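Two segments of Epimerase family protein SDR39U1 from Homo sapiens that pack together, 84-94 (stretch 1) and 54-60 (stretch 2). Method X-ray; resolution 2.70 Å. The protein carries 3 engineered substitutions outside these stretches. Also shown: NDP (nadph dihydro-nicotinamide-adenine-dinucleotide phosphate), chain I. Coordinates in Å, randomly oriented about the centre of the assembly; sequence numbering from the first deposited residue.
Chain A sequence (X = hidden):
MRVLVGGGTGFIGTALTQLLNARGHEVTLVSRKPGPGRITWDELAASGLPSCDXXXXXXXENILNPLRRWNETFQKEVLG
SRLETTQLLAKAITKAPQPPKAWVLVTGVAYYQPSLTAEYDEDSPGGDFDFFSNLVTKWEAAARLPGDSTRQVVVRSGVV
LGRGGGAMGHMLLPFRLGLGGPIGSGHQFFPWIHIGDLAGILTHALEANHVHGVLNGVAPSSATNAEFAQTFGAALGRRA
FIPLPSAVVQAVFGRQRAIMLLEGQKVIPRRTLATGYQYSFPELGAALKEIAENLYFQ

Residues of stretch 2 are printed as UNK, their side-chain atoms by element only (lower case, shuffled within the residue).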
# COMPACT_ATOMS: atom_id res chain seq x y z
N GLU A 84 10.29 -12.33 4.24
CA GLU A 84 10.41 -13.13 5.46
C GLU A 84 9.14 -13.05 6.28
O GLU A 84 8.61 -14.08 6.65
CB GLU A 84 11.63 -12.74 6.29
CG GLU A 84 12.93 -13.11 5.61
CD GLU A 84 14.17 -12.56 6.30
OE1 GLU A 84 14.16 -12.38 7.56
OE2 GLU A 84 15.21 -12.38 5.60
N THR A 85 8.66 -11.85 6.55
CA THR A 85 7.41 -11.71 7.32
C THR A 85 6.24 -12.38 6.61
O THR A 85 5.47 -13.11 7.22
CB THR A 85 7.03 -10.24 7.63
OG1 THR A 85 6.82 -9.53 6.40
CG2 THR A 85 8.11 -9.59 8.47
N THR A 86 6.14 -12.18 5.30
CA THR A 86 5.07 -12.81 4.54
C THR A 86 5.16 -14.34 4.60
O THR A 86 4.17 -15.03 4.79
CB THR A 86 5.05 -12.31 3.08
OG1 THR A 86 4.88 -10.89 3.07
CG2 THR A 86 3.92 -12.96 2.25
N GLN A 87 6.36 -14.87 4.43
CA GLN A 87 6.56 -16.32 4.38
C GLN A 87 6.26 -16.93 5.73
O GLN A 87 5.69 -18.01 5.83
CB GLN A 87 7.99 -16.62 3.93
CG GLN A 87 8.36 -18.09 3.87
CD GLN A 87 8.95 -18.51 2.51
OE1 GLN A 87 10.05 -19.11 2.43
NE2 GLN A 87 8.21 -18.20 1.44
N LEU A 88 6.61 -16.20 6.78
CA LEU A 88 6.44 -16.66 8.15
C LEU A 88 4.96 -16.80 8.48
O LEU A 88 4.54 -17.75 9.13
CB LEU A 88 7.10 -15.68 9.12
CG LEU A 88 7.85 -16.21 10.35
CD1 LEU A 88 8.51 -17.57 10.19
CD2 LEU A 88 8.90 -15.16 10.74
N LEU A 89 4.18 -15.84 8.02
CA LEU A 89 2.73 -15.88 8.17
C LEU A 89 2.13 -17.00 7.33
O LEU A 89 1.26 -17.74 7.80
CB LEU A 89 2.11 -14.53 7.78
CG LEU A 89 1.94 -13.54 8.94
CD1 LEU A 89 1.58 -12.12 8.49
CD2 LEU A 89 0.91 -14.09 9.91
N ALA A 90 2.58 -17.11 6.08
CA ALA A 90 2.11 -18.16 5.17
C ALA A 90 2.31 -19.57 5.74
O ALA A 90 1.38 -20.36 5.79
CB ALA A 90 2.82 -18.03 3.83
N LYS A 91 3.52 -19.85 6.20
CA LYS A 91 3.82 -21.14 6.80
C LYS A 91 3.01 -21.38 8.08
O LYS A 91 2.59 -22.50 8.35
CB LYS A 91 5.32 -21.28 7.07
CG LYS A 91 6.13 -21.38 5.79
CD LYS A 91 7.62 -21.63 6.05
CE LYS A 91 8.45 -21.75 4.76
NZ LYS A 91 9.55 -22.76 4.92
N ALA A 92 2.77 -20.33 8.85
CA ALA A 92 1.99 -20.43 10.08
C ALA A 92 0.54 -20.79 9.78
O ALA A 92 -0.05 -21.62 10.47
CB ALA A 92 2.08 -19.15 10.89
N ILE A 93 -0.00 -20.18 8.73
CA ILE A 93 -1.35 -20.50 8.27
C ILE A 93 -1.45 -21.95 7.79
O ILE A 93 -2.36 -22.67 8.18
CB ILE A 93 -1.79 -19.60 7.13
CG1 ILE A 93 -2.00 -18.15 7.62
CG2 ILE A 93 -3.07 -20.17 6.53
CD1 ILE A 93 -2.22 -17.15 6.51
N THR A 94 -0.52 -22.37 6.95
CA THR A 94 -0.51 -23.71 6.41
C THR A 94 -0.48 -24.74 7.51
O THR A 94 -1.13 -25.77 7.39
CB THR A 94 0.70 -23.95 5.47
OG1 THR A 94 0.52 -23.19 4.27
CG2 THR A 94 0.84 -25.42 5.09
N UNK A 54 -8.97 -14.48 10.18
CA UNK A 54 -8.37 -13.87 9.01
C UNK A 54 -7.03 -13.24 9.35
O UNK A 54 -6.77 -12.90 10.50
c UNK A 54 -9.30 -12.84 8.42
N UNK A 55 -6.17 -13.11 8.35
CA UNK A 55 -4.85 -12.51 8.54
C UNK A 55 -4.51 -11.56 7.40
O UNK A 55 -4.92 -11.76 6.25
c UNK A 55 -3.80 -13.61 8.67
N UNK A 56 -3.75 -10.52 7.73
CA UNK A 56 -3.27 -9.52 6.76
C UNK A 56 -1.79 -9.27 7.03
O UNK A 56 -1.39 -9.23 8.18
c UNK A 56 -5.48 -8.32 6.82
c UNK A 56 -3.48 -7.18 5.89
c UNK A 56 -3.98 -8.17 6.93
N UNK A 57 -0.99 -9.09 5.98
CA UNK A 57 0.37 -8.59 6.18
C UNK A 57 0.61 -7.23 5.53
O UNK A 57 0.35 -7.03 4.34
c UNK A 57 2.80 -9.26 6.26
o UNK A 57 2.92 -8.68 7.31
n UNK A 57 3.82 -9.66 5.57
c UNK A 57 1.43 -9.56 5.67
N UNK A 58 1.13 -6.31 6.35
CA UNK A 58 1.52 -4.97 5.92
C UNK A 58 3.00 -4.70 6.20
O UNK A 58 3.51 -3.61 5.90
c UNK A 58 -1.49 -3.04 7.45
c UNK A 58 -1.32 -3.90 5.11
c UNK A 58 0.67 -3.93 6.65
c UNK A 58 -0.84 -4.06 6.53
N UNK A 59 3.70 -5.68 6.75
CA UNK A 59 5.05 -5.47 7.25
C UNK A 59 6.01 -5.13 6.10
O UNK A 59 6.00 -5.77 5.07
c UNK A 59 5.54 -6.70 8.01
N UNK A 60 6.87 -4.13 6.32
CA UNK A 60 7.90 -3.78 5.35
C UNK A 60 8.75 -2.60 5.78
O UNK A 60 8.24 -1.60 6.27
PA NDP I . 4.64 1.71 7.34
O1A NDP I . 6.16 1.91 7.14
O2A NDP I . 3.79 2.79 8.04
O5B NDP I . 4.30 0.39 8.23
C5B NDP I . 5.21 -0.70 8.12
C4B NDP I . 5.15 -1.50 9.40
O4B NDP I . 5.90 -2.70 9.18
C3B NDP I . 5.78 -0.74 10.57
O3B NDP I . 4.80 -0.19 11.49
C2B NDP I . 6.62 -1.79 11.28
O2B NDP I . 5.93 -2.39 12.36
C1B NDP I . 6.81 -2.87 10.25
N9A NDP I . 8.17 -2.71 9.74
C8A NDP I . 8.88 -1.60 9.36
N7A NDP I . 10.18 -1.98 9.00
C5A NDP I . 10.26 -3.33 9.17
C6A NDP I . 11.27 -4.38 8.99
N6A NDP I . 12.50 -4.11 8.52
N1A NDP I . 10.94 -5.65 9.30
C2A NDP I . 9.70 -5.94 9.78
N3A NDP I . 8.71 -5.04 9.95
C4A NDP I . 8.95 -3.78 9.65
O3 NDP I . 4.15 1.39 5.83
PN NDP I . 2.65 1.62 5.30
O1N NDP I . 1.68 1.40 6.45
O2N NDP I . 2.57 2.93 4.58
O5D NDP I . 2.50 0.43 4.17
C5D NDP I . 2.53 -0.92 4.70
C4D NDP I . 2.85 -1.94 3.63
O4D NDP I . 2.13 -1.52 2.48
C3D NDP I . 4.33 -1.98 3.20
O3D NDP I . 4.75 -3.36 2.95
C2D NDP I . 4.38 -1.10 1.94
O2D NDP I . 5.28 -1.48 0.89
C1D NDP I . 3.00 -1.31 1.37
N1N NDP I . 2.55 -0.20 0.52
C2N NDP I . 2.46 1.05 0.98
C3N NDP I . 2.03 2.08 0.17
C7N NDP I . 1.94 3.44 0.74
O7N NDP I . 1.95 3.56 1.96
N7N NDP I . 1.86 4.51 -0.05
C4N NDP I . 1.60 1.83 -1.23
C5N NDP I . 1.71 0.43 -1.63
C6N NDP I . 2.18 -0.52 -0.74
P2B NDP I . 6.74 -2.67 13.78
O1X NDP I . 7.59 -3.89 13.55
O2X NDP I . 7.58 -1.39 14.09
O3X NDP I . 5.48 -2.93 14.65

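Position 54 carries a single side-chain carbon, and its CA-to-CB bond points away from the helix; nothing on stretch 1 lies within contact range. One carbon and no more defines Ala54.

Position 55, the next residue of the strand, again has one carbon, now directed toward the helix. It lies 4.4 Å, CB to CD1, from Ile93, a purely apolar approach. The atom count gives Ala55.

Position 56 has three side-chain carbons, one of them bonded to CA and carrying the other two. This fork at CB, without oxygen, identifies Val56. Its CA-to-CB bond points away, so its contact with the helix comes through the backbone: Val56 O is 4.2 Å from Leu89 CD1.

Position 57 has two carbons, the second carrying one oxygen and one nitrogen, and CA-to-CB points toward the helix. The CB lies 3.8 Å from CD1 of Leu89, while the terminal nitrogen reaches the hydroxyls of Thr85 and Thr86. A planar amide one carbon from CA means Asn57, with chi1 in t (-162°). Its ND2 donates to Thr85 OG1 at 3.1 Å (N-H...acceptor angle 167°) and to Thr86 OG1 at 3.0 Å (138°), the first being the more nearly linear. An amide nitrogen has two hydrogens, which allows both bonds at once.

Position 58 has four carbons forked at the second, the pattern of Leu58. Its CA-to-CB bond points away, and the side chain makes no contact with stretch 1.

Position 59 shows one carbon directed toward the helix; its CB is 3.5 Å from Thr85 OG1. This is Ala59. Its backbone N donates to Asn57 OD1 at 3.1 Å (163°), so the amide oxygen braces the turn after the strand while ND2 faces the helix.

Position 60 has no side-chain atoms, hence Gly60. An ideal CB would fall 2.7 Å from O3D of NADPH, so the bare backbone leaves room for the cofactor. Its N also makes a weak hydrogen bond to NADPH O4B at 3.3 Å.

The helix and the strand run nearly antiparallel (167°), with axes 9.4 Å apart at closest approach. Alternation along the strand turns 55 and 57 toward the helix and 54 and 56 away. Ile93, Leu89 and the Thr85-Thr86 pair therefore meet successive parts of stretch 2. Asn57 has the largest covered area and anchors the contact, joining the helix through ND2 and its own turn through OD1; the apolar contacts of Leu89 and Ile93 continue from this polar junction back toward the start of the strand; the two stretches bury 263 Å² in all, both sides summed.

Stretch 2, residues 54-60: AAVNLAG
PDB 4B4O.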